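Local structure of phosphoglycolate phosphatase (Thermoplasma acidophilum, 1L6R) at residues A[15-26]-A[211-219]; A[128-137]-A[144-152]. The protein hydrolyses 2-phosphoglycolate to glycolate and phosphate in a magnesium-dependent reaction and, less efficiently, releases phosphate from pyrophosphate. The protein carries 1 engineered substitution. All coordinates share one frame; numbering follows the deposited sequence.

Contact 1: A[15-26]-A[211-219]; sequences NLTDRDRLISTK and YSYGEEIGQ. Engineered in segment 15-26: Asn15 (natural residue Thr).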
loop_
_atom_site.group_PDB
_atom_site.type_symbol
_atom_site.label_atom_id
_atom_site.label_comp_id
_atom_site.label_asym_id
_atom_site.label_seq_id
_atom_site.Cartn_x
_atom_site.Cartn_y
_atom_site.Cartn_z
ATOM N N ASN A 15 2.894 15.518 -12.406
ATOM C CA ASN A 15 4.237 16.092 -12.504
ATOM C C ASN A 15 4.783 16.475 -13.862
ATOM O O ASN A 15 5.823 17.122 -13.926
ATOM C CB ASN A 15 5.219 15.104 -11.879
ATOM C CG ASN A 15 4.941 14.859 -10.419
ATOM O OD1 ASN A 15 5.374 15.628 -9.550
ATOM N ND2 ASN A 15 4.190 13.801 -10.130
ATOM N N LEU A 16 4.122 16.073 -14.939
ATOM C CA LEU A 16 4.648 16.383 -16.266
ATOM C C LEU A 16 3.845 17.422 -17.011
ATOM O O LEU A 16 4.104 17.669 -18.183
ATOM C CB LEU A 16 4.732 15.101 -17.111
ATOM C CG LEU A 16 5.611 13.987 -16.541
ATOM C CD1 LEU A 16 5.663 12.819 -17.518
ATOM C CD2 LEU A 16 7.024 14.521 -16.296
ATOM N N THR A 17 2.884 18.049 -16.341
ATOM C CA THR A 17 2.039 19.033 -17.001
ATOM C C THR A 17 2.075 20.414 -16.368
ATOM O O THR A 17 2.460 20.570 -15.205
ATOM C CB THR A 17 0.571 18.546 -17.050
ATOM O OG1 THR A 17 0.061 18.396 -15.714
ATOM C CG2 THR A 17 0.482 17.202 -17.765
ATOM N N ASP A 18 1.688 21.424 -17.138
ATOM C CA ASP A 18 1.677 22.778 -16.600
ATOM C C ASP A 18 0.298 23.118 -16.057
ATOM O O ASP A 18 -0.557 22.239 -15.939
ATOM C CB ASP A 18 2.130 23.802 -17.657
ATOM C CG ASP A 18 1.192 23.907 -18.851
ATOM O OD1 ASP A 18 0.008 23.513 -18.760
ATOM O OD2 ASP A 18 1.653 24.424 -19.893
ATOM N N ARG A 19 0.087 24.386 -15.722
ATOM C CA ARG A 19 -1.181 24.848 -15.159
ATOM C C ARG A 19 -2.397 24.552 -16.024
ATOM O O ARG A 19 -3.514 24.447 -15.519
ATOM C CB ARG A 19 -1.128 26.359 -14.917
ATOM C CG ARG A 19 -0.313 26.811 -13.725
ATOM C CD ARG A 19 -0.033 28.311 -13.811
ATOM N NE ARG A 19 -1.061 29.028 -14.568
ATOM C CZ ARG A 19 -2.273 29.329 -14.110
ATOM N NH1 ARG A 19 -2.633 28.982 -12.886
ATOM N NH2 ARG A 19 -3.133 29.979 -14.885
ATOM N N ASP A 20 -2.183 24.438 -17.329
ATOM C CA ASP A 20 -3.270 24.177 -18.264
ATOM C C ASP A 20 -3.332 22.726 -18.726
ATOM O O ASP A 20 -3.988 22.411 -19.723
ATOM C CB ASP A 20 -3.137 25.102 -19.473
ATOM C CG ASP A 20 -3.157 26.562 -19.080
ATOM O OD1 ASP A 20 -4.142 26.976 -18.439
ATOM O OD2 ASP A 20 -2.191 27.283 -19.402
ATOM N N ARG A 21 -2.654 21.852 -17.983
ATOM C CA ARG A 21 -2.592 20.415 -18.259
ATOM C C ARG A 21 -1.798 20.070 -19.515
ATOM O O ARG A 21 -1.889 18.949 -20.017
ATOM C CB ARG A 21 -4.002 19.804 -18.362
ATOM C CG ARG A 21 -4.851 20.006 -17.111
ATOM C CD ARG A 21 -6.157 19.230 -17.180
ATOM N NE ARG A 21 -6.907 19.306 -15.927
ATOM C CZ ARG A 21 -8.146 18.848 -15.766
ATOM N NH1 ARG A 21 -8.787 18.283 -16.781
ATOM N NH2 ARG A 21 -8.740 18.938 -14.582
ATOM N N LEU A 22 -1.006 21.015 -20.016
ATOM C CA LEU A 22 -0.203 20.745 -21.206
ATOM C C LEU A 22 1.098 20.082 -20.782
ATOM O O LEU A 22 1.617 20.346 -19.693
ATOM C CB LEU A 22 0.101 22.043 -21.965
ATOM C CG LEU A 22 -1.117 22.888 -22.364
ATOM C CD1 LEU A 22 -0.662 24.050 -23.240
ATOM C CD2 LEU A 22 -2.134 22.030 -23.091
ATOM N N ILE A 23 1.643 19.222 -21.630
ATOM C CA ILE A 23 2.887 18.558 -21.287
ATOM C C ILE A 23 4.030 19.586 -21.251
ATOM O O ILE A 23 4.123 20.483 -22.096
ATOM C CB ILE A 23 3.186 17.407 -22.296
ATOM C CG1 ILE A 23 4.221 16.446 -21.711
ATOM C CG2 ILE A 23 3.634 17.966 -23.644
ATOM C CD1 ILE A 23 3.612 15.470 -20.710
ATOM N N SER A 24 4.872 19.470 -20.236
ATOM C CA SER A 24 6.005 20.371 -20.080
ATOM C C SER A 24 7.137 19.963 -21.018
ATOM O O SER A 24 7.652 18.853 -20.926
ATOM C CB SER A 24 6.483 20.317 -18.632
ATOM O OG SER A 24 7.780 20.876 -18.508
ATOM N N THR A 25 7.528 20.858 -21.924
ATOM C CA THR A 25 8.614 20.512 -22.830
ATOM C C THR A 25 9.940 20.400 -22.083
ATOM O O THR A 25 10.800 19.602 -22.460
ATOM C CB THR A 25 8.741 21.521 -23.982
ATOM O OG1 THR A 25 8.936 22.836 -23.454
ATOM C CG2 THR A 25 7.486 21.498 -24.833
ATOM N N LYS A 26 10.112 21.181 -21.020
ATOM C CA LYS A 26 11.334 21.079 -20.228
ATOM C C LYS A 26 11.385 19.694 -19.573
ATOM O O LYS A 26 12.445 19.071 -19.496
ATOM C CB LYS A 26 11.384 22.169 -19.157
ATOM C CG LYS A 26 11.647 23.561 -19.714
ATOM C CD LYS A 26 11.724 24.578 -18.597
ATOM C CE LYS A 26 11.929 25.982 -19.140
ATOM N NZ LYS A 26 11.925 26.980 -18.032
ATOM N N TYR A 211 10.785 23.725 -7.754
ATOM C CA TYR A 211 9.947 23.943 -8.932
ATOM C C TYR A 211 8.724 23.039 -8.994
ATOM O O TYR A 211 8.631 22.056 -8.271
ATOM C CB TYR A 211 10.775 23.688 -10.196
ATOM C CG TYR A 211 12.030 24.528 -10.304
ATOM C CD1 TYR A 211 11.978 25.818 -10.830
ATOM C CD2 TYR A 211 13.257 24.043 -9.858
ATOM C CE1 TYR A 211 13.121 26.607 -10.904
ATOM C CE2 TYR A 211 14.415 24.832 -9.926
ATOM C CZ TYR A 211 14.330 26.107 -10.450
ATOM O OH TYR A 211 15.459 26.895 -10.538
ATOM N N SER A 212 7.806 23.382 -9.890
ATOM C CA SER A 212 6.595 22.604 -10.127
ATOM C C SER A 212 6.260 22.713 -11.614
ATOM O O SER A 212 6.981 23.351 -12.389
ATOM C CB SER A 212 5.411 23.167 -9.336
ATOM O OG SER A 212 5.686 23.232 -7.953
ATOM N N TYR A 213 5.148 22.088 -11.989
ATOM C CA TYR A 213 4.627 22.118 -13.351
ATOM C C TYR A 213 5.565 21.590 -14.428
ATOM O O TYR A 213 5.581 22.077 -15.564
ATOM C CB TYR A 213 4.145 23.542 -13.670
ATOM C CG TYR A 213 2.929 23.948 -12.851
ATOM C CD1 TYR A 213 1.735 23.227 -12.929
ATOM C CD2 TYR A 213 2.970 25.063 -12.006
ATOM C CE1 TYR A 213 0.610 23.602 -12.189
ATOM C CE2 TYR A 213 1.848 25.447 -11.260
ATOM C CZ TYR A 213 0.673 24.711 -11.357
ATOM O OH TYR A 213 -0.436 25.080 -10.620
ATOM N N GLY A 214 6.332 20.574 -14.058
ATOM C CA GLY A 214 7.254 19.953 -14.987
ATOM C C GLY A 214 8.693 20.363 -14.790
ATOM O O GLY A 214 9.604 19.622 -15.145
ATOM N N GLU A 215 8.901 21.541 -14.210
ATOM C CA GLU A 215 10.257 22.025 -13.996
ATOM C C GLU A 215 10.969 21.313 -12.857
ATOM O O GLU A 215 12.181 21.450 -12.696
ATOM C CB GLU A 215 10.251 23.545 -13.788
ATOM C CG GLU A 215 9.824 24.273 -15.054
ATOM C CD GLU A 215 10.181 25.742 -15.075
ATOM O OE1 GLU A 215 9.840 26.403 -16.079
ATOM O OE2 GLU A 215 10.802 26.228 -14.106
ATOM N N GLU A 216 10.232 20.528 -12.076
ATOM C CA GLU A 216 10.866 19.791 -10.989
ATOM C C GLU A 216 11.626 18.580 -11.529
ATOM O O GLU A 216 12.562 18.100 -10.895
ATOM C CB GLU A 216 9.828 19.306 -9.954
ATOM C CG GLU A 216 8.895 18.182 -10.415
ATOM C CD GLU A 216 7.599 18.704 -10.986
ATOM O OE1 GLU A 216 7.630 19.715 -11.715
ATOM O OE2 GLU A 216 6.539 18.085 -10.711
ATOM N N ILE A 217 11.246 18.096 -12.708
ATOM C CA ILE A 217 11.895 16.908 -13.250
ATOM C C ILE A 217 13.398 17.096 -13.440
ATOM O O ILE A 217 14.197 16.274 -12.974
ATOM C CB ILE A 217 11.226 16.474 -14.576
ATOM C CG1 ILE A 217 9.721 16.243 -14.346
ATOM C CG2 ILE A 217 11.899 15.224 -15.110
ATOM C CD1 ILE A 217 9.388 15.226 -13.256
ATOM N N GLY A 218 13.773 18.192 -14.093
ATOM C CA GLY A 218 15.179 18.468 -14.315
ATOM C C GLY A 218 15.949 18.645 -13.020
ATOM O O GLY A 218 17.046 18.100 -12.864
ATOM N N GLN A 219 15.395 19.396 -12.071
ATOM C CA GLN A 219 16.115 19.599 -10.814
ATOM C C GLN A 219 16.246 18.306 -10.017
ATOM O O GLN A 219 17.273 18.061 -9.386
ATOM C CB GLN A 219 15.445 20.666 -9.955
ATOM C CG GLN A 219 16.310 21.028 -8.743
ATOM C CD GLN A 219 15.631 21.963 -7.777
ATOM O OE1 GLN A 219 14.479 21.757 -7.405
ATOM N NE2 GLN A 219 16.352 22.990 -7.338
#
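Tyr213 and Gly214 pack against Asp18, Arg19 and Ser24 where two loops of the Rossmann-like HAD core meet. Segment 15-26 follows the nucleophile loop and corresponds to the squiggle-and-flap region of this superfamily; the type I' turn 212-215 leads into helix 215-223. That turn puts Tyr213 and Gly214 at positive phi. Glycine suits its place doubly: a CB on Gly214 would fall 2.2 Å from Ser24 CB and press on the carbonyl O of Tyr213. Gly214 CA points a C-H at the carbonyl O of the engineered Asn15, 3.3 Å away, and Tyr213 CA likewise contacts Thr17 O at 3.2 Å. Tyrosine offers a broad face: Arg19 CG lies over it in a CH-pi contact, 3.6 Å from the ring centroid, while Thr17 O sits at the ring edge. Deeper in, Leu16 CD2 meets Ile217 CG1 at 3.7 Å, and Ala27 packs against both. At the surface, NZ of extended Lys26 comes from above the carboxylate plane to form a salt bridge with Glu215 OE1, 2.9 Å away. A leucine in place of Glu215 would probably leave the Lys26 ammonium without this partner. Glu216 folds back on its own turn: CG is wedged between backbone N and carbonyl carbon (chi1 71°), the chain bends at chi2, and Gly214 N donates a hydrogen bond to Glu216 OE1, meeting it on the syn side at 2.8 Å.

Contact 2: A[128-137]-A[144-152]; sequences RKEAESRGFV and SWHLMNRGE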
loop_
_atom_site.group_PDB
_atom_site.type_symbol
_atom_site.label_atom_id
_atom_site.label_comp_id
_atom_site.label_asym_id
_atom_site.label_seq_id
_atom_site.Cartn_x
_atom_site.Cartn_y
_atom_site.Cartn_z
ATOM N N ARG A 128 -18.918 7.028 -2.708
ATOM C CA ARG A 128 -17.722 6.407 -2.160
ATOM C C ARG A 128 -18.121 5.278 -1.210
ATOM O O ARG A 128 -17.536 4.200 -1.237
ATOM C CB ARG A 128 -16.844 7.429 -1.425
ATOM C CG ARG A 128 -15.673 6.769 -0.692
ATOM C CD ARG A 128 -14.644 7.768 -0.194
ATOM N NE ARG A 128 -13.780 8.239 -1.274
ATOM C CZ ARG A 128 -13.573 9.520 -1.560
ATOM N NH1 ARG A 128 -14.175 10.463 -0.848
ATOM N NH2 ARG A 128 -12.754 9.859 -2.545
ATOM N N LYS A 129 -19.127 5.530 -0.374
ATOM C CA LYS A 129 -19.589 4.514 0.563
ATOM C C LYS A 129 -20.077 3.286 -0.201
ATOM O O LYS A 129 -19.727 2.155 0.133
ATOM C CB LYS A 129 -20.719 5.069 1.438
ATOM C CG LYS A 129 -20.270 6.100 2.469
ATOM C CD LYS A 129 -21.450 6.584 3.301
ATOM C CE LYS A 129 -21.018 7.598 4.350
ATOM N NZ LYS A 129 -22.163 8.049 5.190
ATOM N N GLU A 130 -20.882 3.513 -1.232
ATOM C CA GLU A 130 -21.397 2.413 -2.042
ATOM C C GLU A 130 -20.262 1.675 -2.750
ATOM O O GLU A 130 -20.244 0.445 -2.808
ATOM C CB GLU A 130 -22.394 2.935 -3.075
ATOM C CG GLU A 130 -23.719 3.380 -2.482
ATOM C CD GLU A 130 -24.370 2.285 -1.658
ATOM O OE1 GLU A 130 -24.038 2.160 -0.460
ATOM O OE2 GLU A 130 -25.202 1.538 -2.214
ATOM N N ALA A 131 -19.300 2.426 -3.274
ATOM C CA ALA A 131 -18.178 1.810 -3.970
ATOM C C ALA A 131 -17.344 0.929 -3.048
ATOM O O ALA A 131 -17.006 -0.208 -3.392
ATOM C CB ALA A 131 -17.298 2.898 -4.600
ATOM N N GLU A 132 -17.022 1.440 -1.867
ATOM C CA GLU A 132 -16.209 0.667 -0.947
ATOM C C GLU A 132 -16.946 -0.578 -0.461
ATOM O O GLU A 132 -16.319 -1.598 -0.174
ATOM C CB GLU A 132 -15.750 1.553 0.218
ATOM C CG GLU A 132 -14.994 2.789 -0.271
ATOM C CD GLU A 132 -14.189 3.479 0.807
ATOM O OE1 GLU A 132 -14.546 3.357 1.994
ATOM O OE2 GLU A 132 -13.197 4.161 0.464
ATOM N N SER A 133 -18.272 -0.514 -0.408
ATOM C CA SER A 133 -19.050 -1.672 0.033
ATOM C C SER A 133 -19.009 -2.766 -1.031
ATOM O O SER A 133 -19.394 -3.913 -0.782
ATOM C CB SER A 133 -20.505 -1.277 0.306
ATOM O OG SER A 133 -21.216 -1.050 -0.896
ATOM N N ARG A 134 -18.535 -2.412 -2.220
ATOM C CA ARG A 134 -18.448 -3.357 -3.325
ATOM C C ARG A 134 -17.007 -3.749 -3.656
ATOM O O ARG A 134 -16.751 -4.398 -4.669
ATOM C CB ARG A 134 -19.119 -2.762 -4.564
ATOM C CG ARG A 134 -20.617 -2.528 -4.409
ATOM C CD ARG A 134 -21.350 -3.845 -4.226
ATOM N NE ARG A 134 -20.941 -4.822 -5.233
ATOM C CZ ARG A 134 -21.088 -4.656 -6.543
ATOM N NH1 ARG A 134 -21.639 -3.545 -7.020
ATOM N NH2 ARG A 134 -20.673 -5.598 -7.379
ATOM N N GLY A 135 -16.061 -3.338 -2.816
ATOM C CA GLY A 135 -14.669 -3.681 -3.061
ATOM C C GLY A 135 -13.917 -2.728 -3.974
ATOM O O GLY A 135 -12.832 -3.064 -4.461
ATOM N N PHE A 136 -14.489 -1.550 -4.204
ATOM C CA PHE A 136 -13.863 -0.547 -5.064
ATOM C C PHE A 136 -13.483 0.684 -4.247
ATOM O O PHE A 136 -13.817 0.799 -3.070
ATOM C CB PHE A 136 -14.825 -0.088 -6.172
ATOM C CG PHE A 136 -15.475 -1.210 -6.939
ATOM C CD1 PHE A 136 -14.721 -2.250 -7.455
ATOM C CD2 PHE A 136 -16.847 -1.206 -7.162
ATOM C CE1 PHE A 136 -15.325 -3.278 -8.185
ATOM C CE2 PHE A 136 -17.458 -2.230 -7.890
ATOM C CZ PHE A 136 -16.692 -3.263 -8.400
ATOM N N VAL A 137 -12.757 1.597 -4.882
ATOM C CA VAL A 137 -12.408 2.868 -4.260
ATOM C C VAL A 137 -12.555 3.936 -5.333
ATOM O O VAL A 137 -12.564 3.629 -6.533
ATOM C CB VAL A 137 -10.952 2.916 -3.707
ATOM C CG1 VAL A 137 -10.767 1.863 -2.613
ATOM C CG2 VAL A 137 -9.950 2.701 -4.826
ATOM N N SER A 144 -10.476 13.166 -14.540
ATOM C CA SER A 144 -11.730 12.651 -14.003
ATOM C C SER A 144 -11.557 11.900 -12.709
ATOM O O SER A 144 -10.448 11.755 -12.186
ATOM C CB SER A 144 -12.317 11.653 -15.017
ATOM O OG SER A 144 -11.548 10.438 -15.025
ATOM N N TRP A 145 -12.691 11.418 -12.208
ATOM C CA TRP A 145 -12.688 10.536 -11.060
ATOM C C TRP A 145 -12.413 9.152 -11.648
ATOM O O TRP A 145 -12.578 8.919 -12.861
ATOM C CB TRP A 145 -14.046 10.501 -10.366
ATOM C CG TRP A 145 -14.329 11.719 -9.579
ATOM C CD1 TRP A 145 -14.807 12.907 -10.050
ATOM C CD2 TRP A 145 -14.143 11.882 -8.170
ATOM N NE1 TRP A 145 -14.937 13.801 -9.012
ATOM C CE2 TRP A 145 -14.538 13.201 -7.850
ATOM C CE3 TRP A 145 -13.682 11.043 -7.145
ATOM C CZ2 TRP A 145 -14.487 13.706 -6.541
ATOM C CZ3 TRP A 145 -13.631 11.548 -5.838
ATOM C CH2 TRP A 145 -14.035 12.870 -5.555
ATOM N N HIS A 146 -12.019 8.243 -10.770
ATOM C CA HIS A 146 -11.692 6.884 -11.144
ATOM C C HIS A 146 -12.304 5.936 -10.149
ATOM O O HIS A 146 -12.180 6.144 -8.947
ATOM C CB HIS A 146 -10.178 6.698 -11.139
ATOM C CG HIS A 146 -9.484 7.531 -12.160
ATOM N ND1 HIS A 146 -9.094 8.836 -11.941
ATOM C CD2 HIS A 146 -9.199 7.259 -13.453
ATOM C CE1 HIS A 146 -8.601 9.331 -13.065
ATOM N NE2 HIS A 146 -8.651 8.394 -13.994
ATOM N N LEU A 147 -12.987 4.919 -10.670
ATOM C CA LEU A 147 -13.590 3.868 -9.858
ATOM C C LEU A 147 -12.656 2.689 -10.112
ATOM O O LEU A 147 -12.640 2.105 -11.203
ATOM C CB LEU A 147 -15.005 3.558 -10.335
ATOM C CG LEU A 147 -15.695 2.390 -9.624
ATOM C CD1 LEU A 147 -15.918 2.703 -8.145
ATOM C CD2 LEU A 147 -17.022 2.100 -10.323
ATOM N N MET A 148 -11.881 2.364 -9.085
ATOM C CA MET A 148 -10.863 1.336 -9.157
ATOM C C MET A 148 -11.138 0.148 -8.266
ATOM O O MET A 148 -11.838 0.259 -7.259
ATOM C CB MET A 148 -9.521 1.918 -8.701
ATOM C CG MET A 148 -9.132 3.245 -9.318
ATOM S SD MET A 148 -8.946 3.144 -11.098
ATOM C CE MET A 148 -7.824 1.753 -11.222
ATOM N N ASN A 149 -10.552 -0.986 -8.634
ATOM C CA ASN A 149 -10.636 -2.182 -7.814
ATOM C C ASN A 149 -9.645 -1.919 -6.664
ATOM O O ASN A 149 -8.597 -1.289 -6.870
ATOM C CB ASN A 149 -10.191 -3.396 -8.634
ATOM C CG ASN A 149 -11.207 -3.780 -9.703
ATOM O OD1 ASN A 149 -12.259 -4.343 -9.393
ATOM N ND2 ASN A 149 -10.905 -3.468 -10.961
ATOM N N ARG A 150 -9.964 -2.366 -5.454
ATOM C CA ARG A 150 -9.058 -2.149 -4.324
ATOM C C ARG A 150 -7.690 -2.762 -4.639
ATOM O O ARG A 150 -7.602 -3.922 -5.042
ATOM C CB ARG A 150 -9.633 -2.799 -3.057
ATOM C CG ARG A 150 -8.694 -2.813 -1.849
ATOM C CD ARG A 150 -8.522 -1.451 -1.197
ATOM N NE ARG A 150 -9.766 -0.955 -0.616
ATOM C CZ ARG A 150 -9.831 0.003 0.307
ATOM N NH1 ARG A 150 -8.725 0.568 0.768
ATOM N NH2 ARG A 150 -11.012 0.402 0.759
ATOM N N GLY A 151 -6.631 -1.975 -4.470
ATOM C CA GLY A 151 -5.288 -2.462 -4.737
ATOM C C GLY A 151 -4.763 -2.178 -6.135
ATOM O O GLY A 151 -3.605 -2.469 -6.441
ATOM N N GLU A 152 -5.608 -1.611 -6.988
ATOM C CA GLU A 152 -5.237 -1.288 -8.365
ATOM C C GLU A 152 -4.730 0.151 -8.297
ATOM O O GLU A 152 -5.462 1.111 -8.554
ATOM C CB GLU A 152 -6.484 -1.424 -9.241
ATOM C CG GLU A 152 -6.260 -1.264 -10.723
ATOM C CD GLU A 152 -7.533 -1.500 -11.523
ATOM O OE1 GLU A 152 -8.611 -1.657 -10.906
ATOM O OE2 GLU A 152 -7.458 -1.521 -12.773
HETATM O O HOH W 1 -10.929 3.094 1.814
HETATM O O HOH W 2 -12.525 -0.966 -1.255
#
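Phe136 and Val137 pair with Met148 and Asn149 at the open end of an antiparallel beta hairpin, just after helix 124-132 has ended. Backbone bonds set the register. Val137 and Met148 form a hydrogen-bonded pair, Val137 N to Met148 O and Met148 N to Val137 O both at 2.9 Å; Phe136 and Asn149 make the next, non-hydrogen-bonded pair, and Arg150 N reaches Gly135 O beyond it. Gly135, at positive phi, is the C' residue of a Schellman motif that turns the chain from helix into strand.

Apolar contacts centre on Leu147. Its chi1 of 175° sets CG opposite the backbone N and sends CD1 to within 3.6 Å of Phe136 CB and 3.8 Å of Ala131 CB, a methyl small enough to let strand and helix approach. Phe136 CE1 turns a ring edge to Asn149 OD1 at 3.5 Å; the Asn149 ND2 amide is held by Glu152 OE1 and Ser85 O.

Polar groups gather round Arg150. Val137 CG1 lies over one face of its guanidinium, 3.6 Å from CZ, while a water in that plane joins NE to Phe136 O. Arg150 NH2 and Glu132 OE2 are 4.4 Å apart, beyond a salt bridge, and a second water joins them. Arg150 NH1 hydrogen-bonds to Gln186 and Glu132 OE1 to Asn200, both of the second subunit; each charged, multi-atom end can thus serve the water bridge and the dimer partner at once.

Strand 144-149 runs between strands 115-117 and 136-141, with Leu147 also touching Thr89 and Phe92 of helix 87-96.

Contact 1 belongs to the Rossmann-like core and contact 2 to the smaller alpha-beta cap, which is inserted in the chain between the two segments of contact 1. Their centres are 29 Å apart, on opposite sides of the chain's centre, yet their nearest atoms come within about 6 Å without touching. Both border the metal-binding cleft. In contact 1 the nearest atoms of the engineered Asn15 side chain lie about 3 Å from the side chain of the nucleophile Asp11 and about 5 Å from a bound calcium ion. From contact 2, the His146 side chain comes, at its nearest atom, about 4 Å from a calcium ion, and His146 NE2 makes a weak hydrogen bond to O of Gly46, a magnesium ligand of the core.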